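Side-chain contacts in endoglycosidase (Bacteroides thetaiotaomicron, PDB 6Q64), which probably hydrolyses glycosidic bonds in complex N-glycans, as a glycoside hydrolase of family 18 from a gut bacterium: residues G75-W80 with N89-L94; Q312-A317 with L352-Q357; E336-N341 with Y345-K350. The protein carries 1 engineered substitution. All blocks are in the same frame, centred on the assembly; numbering follows the deposited sequence.

Contact 1. Residues G75-W80 with N89-L94; sequences GWFGNW and NYLKML
Leu91 is the bump of this contact, and the rings of Phe77 and Trp80 form the cleft that takes it. Its two methyl branches divide the work. CD2 presses obliquely on the Phe77 ring, tightest at Phe77 CD2 to Leu91 CD2, 3.3 Å. CD1 instead lies over one face of the indole toward its rim, with Leu91 CD1 3.7 Å from Trp80 CZ2. Between the branches, the Leu91 CG–H makes a CH-pi contact: CG stands 3.9 Å from the centroid of the Trp80 five-membered ring, 26° off its normal.

The Trp80 CA–CB bond points away from 89-94, yet with CG anti to the backbone N (chi1 171°) the indole swings back over the leucine. Its edge is engaged too, Trp80 CD1 lying 3.3 Å from Asn89 O near the ring plane. Phe77, by contrast, starts out toward the other segment and drives its CZ end at the main chain, meeting Tyr90 N in the ring plane at 3.9 Å from CZ. Leu94 fills in beside it, with CD2 4.2 Å from Phe77 CE1.

One polar link closes the outer end. Asn89 ND2 donates to Asn79 O over 3.1 Å in a nearly straight bond (171°), lying in the carbonyl plane and close to the plane of the Asn89 amide.

Asp117 of helix 112-123 accepts through OD2 from both Trp80 NE1 and Leu91 N, which ties the indole edge to the backbone of the leucine. The contact lies on the connection between the first two strands of the TIM barrel, 72-76 and 100-102, where Leu91 and Leu94 both touch Val101 of the second strand and Phe121 of helix 112-123.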
loop_
_atom_site.group_PDB
_atom_site.type_symbol
_atom_site.label_atom_id
_atom_site.label_comp_id
_atom_site.label_asym_id
_atom_site.label_seq_id
_atom_site.Cartn_x
_atom_site.Cartn_y
_atom_site.Cartn_z
ATOM N N GLY A 75 -3.075 4.189 1.183
ATOM C CA GLY A 75 -3.843 3.741 2.358
ATOM C C GLY A 75 -4.401 2.348 2.141
ATOM O O GLY A 75 -4.419 1.828 0.983
ATOM N N TRP A 76 -5.004 1.841 3.224
ATOM C CA TRP A 76 -5.829 0.618 3.214
ATOM C C TRP A 76 -7.289 1.036 3.104
ATOM O O TRP A 76 -7.850 1.451 4.134
ATOM C CB TRP A 76 -5.525 -0.218 4.462
ATOM C CG TRP A 76 -4.199 -0.899 4.346
ATOM C CD1 TRP A 76 -3.889 -1.946 3.530
ATOM C CD2 TRP A 76 -2.981 -0.522 5.008
ATOM N NE1 TRP A 76 -2.563 -2.253 3.647
ATOM C CE2 TRP A 76 -1.982 -1.402 4.551
ATOM C CE3 TRP A 76 -2.651 0.450 5.957
ATOM C CZ2 TRP A 76 -0.674 -1.341 5.020
ATOM C CZ3 TRP A 76 -1.356 0.522 6.413
ATOM C CH2 TRP A 76 -0.384 -0.362 5.946
ATOM N N PHE A 77 -7.849 0.897 1.899
ATOM C CA PHE A 77 -9.241 1.257 1.507
ATOM C C PHE A 77 -10.219 0.109 1.776
ATOM O O PHE A 77 -10.229 -0.925 1.040
ATOM C CB PHE A 77 -9.257 1.616 0.023
ATOM C CG PHE A 77 -10.509 2.304 -0.457
ATOM C CD1 PHE A 77 -11.035 3.388 0.223
ATOM C CD2 PHE A 77 -11.146 1.895 -1.615
ATOM C CE1 PHE A 77 -12.169 4.032 -0.239
ATOM C CE2 PHE A 77 -12.276 2.547 -2.076
ATOM C CZ PHE A 77 -12.790 3.601 -1.380
ATOM N N GLY A 78 -11.057 0.285 2.796
ATOM C CA GLY A 78 -12.145 -0.657 3.136
ATOM C C GLY A 78 -13.494 -0.208 2.590
ATOM O O GLY A 78 -13.646 1.000 2.359
ATOM N N ASN A 79 -14.427 -1.159 2.411
ATOM C CA ASN A 79 -15.837 -0.980 1.954
ATOM C C ASN A 79 -15.816 -0.458 0.519
ATOM O O ASN A 79 -16.536 0.524 0.224
ATOM C CB ASN A 79 -16.664 -0.025 2.833
ATOM C CG ASN A 79 -16.592 -0.301 4.326
ATOM O OD1 ASN A 79 -15.732 0.234 5.047
ATOM N ND2 ASN A 79 -17.529 -1.107 4.804
ATOM N N TRP A 80 -14.991 -1.050 -0.337
ATOM C CA TRP A 80 -14.890 -0.599 -1.747
ATOM C C TRP A 80 -16.004 -1.239 -2.587
ATOM O O TRP A 80 -15.887 -2.443 -2.887
ATOM C CB TRP A 80 -13.515 -0.907 -2.320
ATOM C CG TRP A 80 -13.484 -0.647 -3.791
ATOM C CD1 TRP A 80 -13.966 0.455 -4.433
ATOM C CD2 TRP A 80 -13.003 -1.529 -4.819
ATOM N NE1 TRP A 80 -13.783 0.343 -5.782
ATOM C CE2 TRP A 80 -13.186 -0.859 -6.050
ATOM C CE3 TRP A 80 -12.417 -2.802 -4.819
ATOM C CZ2 TRP A 80 -12.796 -1.417 -7.266
ATOM C CZ3 TRP A 80 -12.021 -3.350 -6.019
ATOM C CH2 TRP A 80 -12.210 -2.663 -7.224
ATOM N N ASN A 89 -17.164 5.199 -1.363
ATOM C CA ASN A 89 -17.130 3.758 -1.762
ATOM C C ASN A 89 -16.424 3.602 -3.131
ATOM O O ASN A 89 -16.467 2.497 -3.751
ATOM C CB ASN A 89 -18.544 3.150 -1.755
ATOM C CG ASN A 89 -19.283 3.305 -0.438
ATOM O OD1 ASN A 89 -20.147 4.164 -0.320
ATOM N ND2 ASN A 89 -19.002 2.454 0.540
ATOM N N TYR A 90 -15.775 4.667 -3.584
ATOM C CA TYR A 90 -15.223 4.804 -4.952
ATOM C C TYR A 90 -13.711 5.093 -4.927
ATOM O O TYR A 90 -13.264 6.138 -4.323
ATOM C CB TYR A 90 -15.898 5.997 -5.626
ATOM C CG TYR A 90 -17.246 5.728 -6.228
ATOM C CD1 TYR A 90 -18.401 5.821 -5.467
ATOM C CD2 TYR A 90 -17.369 5.443 -7.579
ATOM C CE1 TYR A 90 -19.642 5.592 -6.029
ATOM C CE2 TYR A 90 -18.608 5.228 -8.159
ATOM C CZ TYR A 90 -19.749 5.294 -7.381
ATOM O OH TYR A 90 -20.959 5.051 -7.977
ATOM N N LEU A 91 -12.914 4.267 -5.607
ATOM C CA LEU A 91 -11.469 4.583 -5.791
ATOM C C LEU A 91 -11.349 5.913 -6.537
ATOM O O LEU A 91 -10.493 6.745 -6.131
ATOM C CB LEU A 91 -10.772 3.489 -6.600
ATOM C CG LEU A 91 -10.691 2.113 -5.946
ATOM C CD1 LEU A 91 -10.133 1.116 -6.948
ATOM C CD2 LEU A 91 -9.842 2.141 -4.684
ATOM N N LYS A 92 -12.203 6.124 -7.550
ATOM C CA LYS A 92 -12.062 7.241 -8.523
ATOM C C LYS A 92 -12.377 8.586 -7.858
ATOM O O LYS A 92 -12.037 9.645 -8.422
ATOM C CB LYS A 92 -12.897 6.990 -9.782
ATOM C CG LYS A 92 -14.418 7.033 -9.624
ATOM C CD LYS A 92 -15.140 7.244 -10.946
ATOM C CE LYS A 92 -16.638 7.010 -10.845
ATOM N NZ LYS A 92 -17.262 6.718 -12.160
HETATM N N MSE A 93 -12.981 8.533 -6.656
HETATM C CA MSE A 93 -13.367 9.741 -5.927
HETATM C C MSE A 93 -12.392 10.049 -4.794
HETATM O O MSE A 93 -12.608 10.969 -4.010
HETATM C CB MSE A 93 -14.785 9.608 -5.337
HETATM C CG MSE A 93 -15.935 9.581 -6.358
HETATM SE SE MSE A 93 -15.780 10.929 -7.776
HETATM C CE MSE A 93 -15.226 10.221 -9.506
ATOM N N LEU A 94 -11.321 9.263 -4.685
ATOM C CA LEU A 94 -10.312 9.517 -3.676
ATOM C C LEU A 94 -9.635 10.831 -4.011
ATOM O O LEU A 94 -9.578 11.218 -5.165
ATOM C CB LEU A 94 -9.284 8.394 -3.716
ATOM C CG LEU A 94 -9.711 7.071 -3.103
ATOM C CD1 LEU A 94 -8.716 5.972 -3.478
ATOM C CD2 LEU A 94 -9.827 7.239 -1.602
#

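Contact 2. Residues Q312-A317 with L352-Q357; sequences QILDYA and LYFGNQ
Torsions bring Leu314 and Phe354 together: Leu314 sets CG anti to its carbonyl carbon (chi1 -60°) and CD1 in extension, which turns the other branch, CD2, to the partner helix, while Phe354 holds chi1 at -91°, off the staggered minimum, and offers a ring face to that methyl. The pair joins two successive outer helices of a TIM barrel, helix 311-317 after strand 280-285 and helix 346-358 after strand 329-333.

The methyl-to-face contact is easy rather than tight, with Leu314 CD2 4.3 Å from Phe354 CG. One turn on from Leu314, and one residue on from Phe354, the backbones close in, the CA atoms of Ala317 and Gly355 being 4.6 Å apart. Ala317 O approaches Gly355 CA to 3.2 Å, and Ala317 CB covers the same spot, 4.1 Å from Gly355 N. Such closeness depends on the bare glycine, since a CB modelled there would fall 2.7 Å from Ala317 O.

Inward, Ile313 and Ala317 pack on Ala351, and Ile313 and Leu352 on Ile330 of strand 329-333, so the helix pair sits directly on the barrel wall. Around 354-357 the second helix widens into a pi-type turn. Here Asn356 OD1 accepts from Val71 N, and the amide folds back on its own helix: Asn356 ND2 donates to a lone pair of Leu352 O, 2.9 Å away at 149°.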
loop_
_atom_site.group_PDB
_atom_site.type_symbol
_atom_site.label_atom_id
_atom_site.label_comp_id
_atom_site.label_asym_id
_atom_site.label_seq_id
_atom_site.Cartn_x
_atom_site.Cartn_y
_atom_site.Cartn_z
ATOM N N GLN A 312 1.037 13.931 14.274
ATOM C CA GLN A 312 1.521 12.589 13.829
ATOM C C GLN A 312 1.528 12.576 12.305
ATOM O O GLN A 312 2.613 12.557 11.727
ATOM C CB GLN A 312 0.714 11.414 14.401
ATOM C CG GLN A 312 1.229 10.026 14.028
ATOM C CD GLN A 312 0.682 8.871 14.850
ATOM O OE1 GLN A 312 -0.478 8.440 14.778
ATOM N NE2 GLN A 312 1.557 8.287 15.636
ATOM N N ILE A 313 0.385 12.626 11.638
ATOM C CA ILE A 313 0.351 12.454 10.149
ATOM C C ILE A 313 1.131 13.585 9.452
ATOM O O ILE A 313 1.597 13.402 8.308
ATOM C CB ILE A 313 -1.083 12.342 9.610
ATOM C CG1 ILE A 313 -1.074 11.856 8.156
ATOM C CG2 ILE A 313 -1.822 13.658 9.787
ATOM C CD1 ILE A 313 -2.357 11.200 7.696
ATOM N N LEU A 314 1.287 14.741 10.069
ATOM C CA LEU A 314 1.906 15.858 9.315
ATOM C C LEU A 314 3.411 15.724 9.455
ATOM O O LEU A 314 4.112 16.073 8.485
ATOM C CB LEU A 314 1.404 17.208 9.837
ATOM C CG LEU A 314 -0.105 17.430 9.746
ATOM C CD1 LEU A 314 -0.479 18.759 10.361
ATOM C CD2 LEU A 314 -0.569 17.364 8.311
ATOM N N ASP A 315 3.863 15.263 10.631
ATOM C CA ASP A 315 5.286 14.959 10.874
ATOM C C ASP A 315 5.701 13.912 9.853
ATOM O O ASP A 315 6.733 14.108 9.174
ATOM C CB ASP A 315 5.537 14.456 12.291
ATOM C CG ASP A 315 7.016 14.362 12.626
ATOM O OD1 ASP A 315 7.760 15.355 12.340
ATOM O OD2 ASP A 315 7.411 13.281 13.128
ATOM N N TYR A 316 4.895 12.861 9.725
ATOM C CA TYR A 316 5.208 11.738 8.810
ATOM C C TYR A 316 5.411 12.300 7.396
ATOM O O TYR A 316 6.417 12.084 6.727
ATOM C CB TYR A 316 4.136 10.655 8.893
ATOM C CG TYR A 316 4.124 9.854 10.166
ATOM C CD1 TYR A 316 4.720 10.301 11.340
ATOM C CD2 TYR A 316 3.507 8.618 10.211
ATOM C CE1 TYR A 316 4.699 9.552 12.520
ATOM C CE2 TYR A 316 3.440 7.870 11.385
ATOM C CZ TYR A 316 4.019 8.346 12.547
ATOM O OH TYR A 316 3.956 7.609 13.690
ATOM N N ALA A 317 4.458 13.073 6.926
ATOM C CA ALA A 317 4.467 13.524 5.519
ATOM C C ALA A 317 5.699 14.383 5.262
ATOM O O ALA A 317 6.077 14.447 4.097
ATOM C CB ALA A 317 3.197 14.284 5.208
ATOM N N LEU A 352 -0.440 15.440 2.622
ATOM C CA LEU A 352 0.239 15.472 1.292
ATOM C C LEU A 352 0.503 16.904 0.841
ATOM O O LEU A 352 1.427 17.094 0.065
ATOM C CB LEU A 352 -0.594 14.700 0.277
ATOM C CG LEU A 352 -0.776 13.246 0.692
ATOM C CD1 LEU A 352 -1.673 12.494 -0.249
ATOM C CD2 LEU A 352 0.588 12.568 0.775
ATOM N N TYR A 353 -0.251 17.870 1.341
ATOM C CA TYR A 353 -0.037 19.290 1.007
ATOM C C TYR A 353 1.204 19.748 1.775
ATOM O O TYR A 353 2.042 20.504 1.239
ATOM C CB TYR A 353 -1.289 20.115 1.330
ATOM C CG TYR A 353 -1.045 21.611 1.342
ATOM C CD1 TYR A 353 -0.789 22.295 0.161
ATOM C CD2 TYR A 353 -1.091 22.339 2.523
ATOM C CE1 TYR A 353 -0.524 23.660 0.161
ATOM C CE2 TYR A 353 -0.837 23.696 2.536
ATOM C CZ TYR A 353 -0.524 24.358 1.358
ATOM O OH TYR A 353 -0.307 25.707 1.376
ATOM N N PHE A 354 1.313 19.298 3.025
ATOM C CA PHE A 354 2.479 19.588 3.912
ATOM C C PHE A 354 3.736 18.915 3.301
ATOM O O PHE A 354 4.691 19.602 2.991
ATOM C CB PHE A 354 2.120 19.229 5.363
ATOM C CG PHE A 354 1.518 20.374 6.139
ATOM C CD1 PHE A 354 0.441 21.089 5.643
ATOM C CD2 PHE A 354 2.029 20.763 7.361
ATOM C CE1 PHE A 354 -0.094 22.157 6.353
ATOM C CE2 PHE A 354 1.503 21.839 8.058
ATOM C CZ PHE A 354 0.433 22.526 7.558
ATOM N N GLY A 355 3.658 17.637 2.957
ATOM C CA GLY A 355 4.775 16.859 2.404
ATOM C C GLY A 355 5.287 17.356 1.065
ATOM O O GLY A 355 6.507 17.255 0.836
ATOM N N ASN A 356 4.409 17.876 0.214
ATOM C CA ASN A 356 4.709 18.174 -1.210
ATOM C C ASN A 356 4.749 19.684 -1.473
ATOM O O ASN A 356 5.309 20.042 -2.491
ATOM C CB ASN A 356 3.723 17.446 -2.112
ATOM C CG ASN A 356 3.971 15.958 -2.084
ATOM O OD1 ASN A 356 4.982 15.511 -2.607
ATOM N ND2 ASN A 356 3.105 15.189 -1.435
ATOM N N GLN A 357 4.202 20.559 -0.626
ATOM C CA GLN A 357 4.276 22.011 -0.925
ATOM C C GLN A 357 4.809 22.786 0.248
ATOM O O GLN A 357 5.720 23.595 -0.010
ATOM C CB GLN A 357 2.940 22.625 -1.293
ATOM C CG GLN A 357 2.549 22.190 -2.687
ATOM C CD GLN A 357 1.173 22.613 -3.150
ATOM O OE1 GLN A 357 0.769 23.792 -3.007
ATOM N NE2 GLN A 357 0.513 21.634 -3.777
#

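Contact 3. Residues E336-N341 with Y345-K350; sequences EYDYPN and YKWLRK
The carboxylate of Asp338 faces the first turn of helix 346-358 with both oxygens, aimed there by a CA–CB bond toward the helix and a CG anti to the backbone N (chi1 -164°). OD1 takes Trp347 N on its syn lone pair at 3.2 Å in a practically straight bond (177°). OD2 likewise uses its syn lone pair for Leu348 N, at 3.0 Å and 170°. The loop after strand 329-333, with its type I turn from Asp338 to Asn341, thus leads into the last outer helix of the TIM barrel.

Asn341 ND2 gives a hydrogen to the anti lone pair of Asp338 OD1 at 2.9 Å, so that oxygen is gripped twice. The Asn341 amide stands perpendicular to the indole of Trp347, ND2 being 3.6 Å from Trp347 CD1, and Trp290 O accepts from this ND2 as well.

The Tyr345 ring lies along 336-339. Its OH packs 3.4 Å from Glu336 CA, and Tyr345 CE2 lies at the edge of the Tyr339 ring, 3.9 Å from Tyr339 CD2. Tyr345, at the N-cap position, also donates its backbone N to Asp338 O.

With an alanine in place of Asp338, the N-H groups of Trp347 and Leu348 would probably lose their acceptors, and Asn341 ND2 its carboxylate partner. The helix dipole would tend to stabilise the ionised carboxylate.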
loop_
_atom_site.group_PDB
_atom_site.type_symbol
_atom_site.label_atom_id
_atom_site.label_comp_id
_atom_site.label_asym_id
_atom_site.label_seq_id
_atom_site.Cartn_x
_atom_site.Cartn_y
_atom_site.Cartn_z
ATOM N N GLU A 336 -10.774 5.574 4.522
ATOM C CA GLU A 336 -12.116 6.082 4.264
ATOM C C GLU A 336 -12.787 6.675 5.513
ATOM O O GLU A 336 -13.725 7.442 5.329
ATOM C CB GLU A 336 -13.005 5.001 3.642
ATOM C CG GLU A 336 -13.389 3.882 4.589
ATOM C CD GLU A 336 -12.454 2.679 4.631
ATOM O OE1 GLU A 336 -12.894 1.585 5.118
ATOM O OE2 GLU A 336 -11.286 2.833 4.189
ATOM N N TYR A 337 -12.311 6.399 6.728
ATOM C CA TYR A 337 -12.855 6.985 7.986
ATOM C C TYR A 337 -12.514 8.481 8.077
ATOM O O TYR A 337 -12.968 9.114 9.040
ATOM C CB TYR A 337 -12.333 6.240 9.219
ATOM C CG TYR A 337 -12.959 4.884 9.452
ATOM C CD1 TYR A 337 -13.022 3.948 8.435
ATOM C CD2 TYR A 337 -13.486 4.526 10.687
ATOM C CE1 TYR A 337 -13.556 2.687 8.633
ATOM C CE2 TYR A 337 -14.046 3.277 10.903
ATOM C CZ TYR A 337 -14.069 2.353 9.870
ATOM O OH TYR A 337 -14.594 1.106 10.029
ATOM N N ASP A 338 -11.742 9.003 7.121
ATOM C CA ASP A 338 -11.308 10.423 7.012
ATOM C C ASP A 338 -12.354 11.192 6.191
ATOM O O ASP A 338 -12.335 12.458 6.196
ATOM C CB ASP A 338 -9.943 10.484 6.312
ATOM C CG ASP A 338 -9.124 11.764 6.412
ATOM O OD1 ASP A 338 -9.482 12.686 7.214
ATOM O OD2 ASP A 338 -8.102 11.806 5.700
ATOM N N TYR A 339 -13.176 10.450 5.452
ATOM C CA TYR A 339 -14.258 11.003 4.610
ATOM C C TYR A 339 -15.262 11.768 5.474
ATOM O O TYR A 339 -15.564 12.908 5.168
ATOM C CB TYR A 339 -14.904 9.918 3.751
ATOM C CG TYR A 339 -15.848 10.506 2.750
ATOM C CD1 TYR A 339 -17.174 10.768 3.094
ATOM C CD2 TYR A 339 -15.402 10.884 1.491
ATOM C CE1 TYR A 339 -18.048 11.351 2.189
ATOM C CE2 TYR A 339 -16.265 11.470 0.575
ATOM C CZ TYR A 339 -17.591 11.703 0.928
ATOM O OH TYR A 339 -18.432 12.286 0.029
ATOM N N PRO A 340 -15.853 11.218 6.551
ATOM C CA PRO A 340 -16.826 11.981 7.322
ATOM C C PRO A 340 -16.237 13.278 7.884
ATOM O O PRO A 340 -16.948 13.999 8.510
ATOM C CB PRO A 340 -17.273 11.066 8.475
ATOM C CG PRO A 340 -16.824 9.663 8.081
ATOM C CD PRO A 340 -15.787 9.816 6.981
ATOM N N ASN A 341 -14.955 13.539 7.688
ATOM C CA ASN A 341 -14.312 14.750 8.269
ATOM C C ASN A 341 -14.759 15.998 7.486
ATOM O O ASN A 341 -15.295 15.868 6.383
ATOM C CB ASN A 341 -12.772 14.668 8.273
ATOM C CG ASN A 341 -12.187 14.046 9.522
ATOM O OD1 ASN A 341 -12.493 14.507 10.610
ATOM N ND2 ASN A 341 -11.329 13.042 9.373
ATOM N N TYR A 345 -11.631 13.725 3.744
ATOM C CA TYR A 345 -10.195 13.331 3.603
ATOM C C TYR A 345 -9.282 14.470 4.111
ATOM O O TYR A 345 -8.184 14.742 3.565
ATOM C CB TYR A 345 -9.879 12.865 2.179
ATOM C CG TYR A 345 -10.246 11.430 1.912
ATOM C CD1 TYR A 345 -9.471 10.392 2.390
ATOM C CD2 TYR A 345 -11.387 11.101 1.208
ATOM C CE1 TYR A 345 -9.818 9.067 2.168
ATOM C CE2 TYR A 345 -11.747 9.788 0.964
ATOM C CZ TYR A 345 -10.956 8.768 1.450
ATOM O OH TYR A 345 -11.295 7.473 1.218
ATOM N N LYS A 346 -9.727 15.097 5.194
ATOM C CA LYS A 346 -9.092 16.300 5.775
ATOM C C LYS A 346 -7.599 16.019 5.920
ATOM O O LYS A 346 -6.779 16.799 5.392
ATOM C CB LYS A 346 -9.726 16.612 7.137
ATOM C CG LYS A 346 -9.190 17.847 7.843
ATOM C CD LYS A 346 -9.723 17.968 9.230
ATOM C CE LYS A 346 -9.224 19.184 9.984
ATOM N NZ LYS A 346 -9.585 19.088 11.431
ATOM N N TRP A 347 -7.290 14.944 6.639
ATOM C CA TRP A 347 -5.947 14.702 7.211
ATOM C C TRP A 347 -5.020 14.230 6.100
ATOM O O TRP A 347 -3.973 14.849 5.878
ATOM C CB TRP A 347 -6.051 13.703 8.352
ATOM C CG TRP A 347 -6.775 14.300 9.513
ATOM C CD1 TRP A 347 -7.922 13.852 10.088
ATOM C CD2 TRP A 347 -6.407 15.481 10.236
ATOM N NE1 TRP A 347 -8.270 14.640 11.151
ATOM C CE2 TRP A 347 -7.370 15.660 11.253
ATOM C CE3 TRP A 347 -5.333 16.374 10.156
ATOM C CZ2 TRP A 347 -7.310 16.717 12.156
ATOM C CZ3 TRP A 347 -5.274 17.426 11.042
ATOM C CH2 TRP A 347 -6.269 17.605 12.012
ATOM N N LEU A 348 -5.430 13.211 5.360
ATOM C CA LEU A 348 -4.624 12.774 4.203
ATOM C C LEU A 348 -4.319 13.970 3.275
ATOM O O LEU A 348 -3.151 14.138 2.905
ATOM C CB LEU A 348 -5.348 11.632 3.492
ATOM C CG LEU A 348 -4.507 10.909 2.443
ATOM C CD1 LEU A 348 -3.238 10.315 3.054
ATOM C CD2 LEU A 348 -5.327 9.827 1.747
ATOM N N ARG A 349 -5.300 14.793 2.908
ATOM C CA ARG A 349 -5.104 15.893 1.916
ATOM C C ARG A 349 -4.099 16.935 2.447
ATOM O O ARG A 349 -3.230 17.463 1.675
ATOM C CB ARG A 349 -6.435 16.594 1.668
ATOM C CG ARG A 349 -7.209 16.108 0.458
ATOM C CD ARG A 349 -8.342 17.083 0.188
ATOM N NE ARG A 349 -9.557 16.388 -0.177
ATOM C CZ ARG A 349 -9.831 15.945 -1.399
ATOM N NH1 ARG A 349 -8.978 16.141 -2.396
ATOM N NH2 ARG A 349 -10.976 15.318 -1.629
ATOM N N LYS A 350 -4.285 17.281 3.713
ATOM C CA LYS A 350 -3.433 18.243 4.418
ATOM C C LYS A 350 -2.016 17.669 4.449
ATOM O O LYS A 350 -1.072 18.376 4.041
ATOM C CB LYS A 350 -3.955 18.468 5.837
ATOM C CG LYS A 350 -3.510 19.779 6.469
ATOM C CD LYS A 350 -4.059 19.922 7.842
ATOM C CE LYS A 350 -4.700 21.271 8.069
ATOM N NZ LYS A 350 -3.652 22.278 8.396
#

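Contacts 1 and 3 follow strands 72-76 and 329-333, neighbours where the barrel closes, and contact 2 lies in the helical layer outside. Contact 1 comes first along the chain; contact 3 is nested inside the loop that contact 2 closes. Contacts 2 and 3 share helix 346-358, contact 3 at its start and contact 2 toward its end, with centres about 13 Å apart; Leu314 CD2 packs 4.1 Å from Lys350 C. Contacts 1 and 3, centres about 12 Å apart, touch through a probable hydrogen bond of Gly78 N to Glu336 OE2, 2.9 Å. Contacts 1 and 2 are separate, their centres about 21 Å apart. Contact 3 therefore bridges the loops following the first and last strands to the outer helical layer.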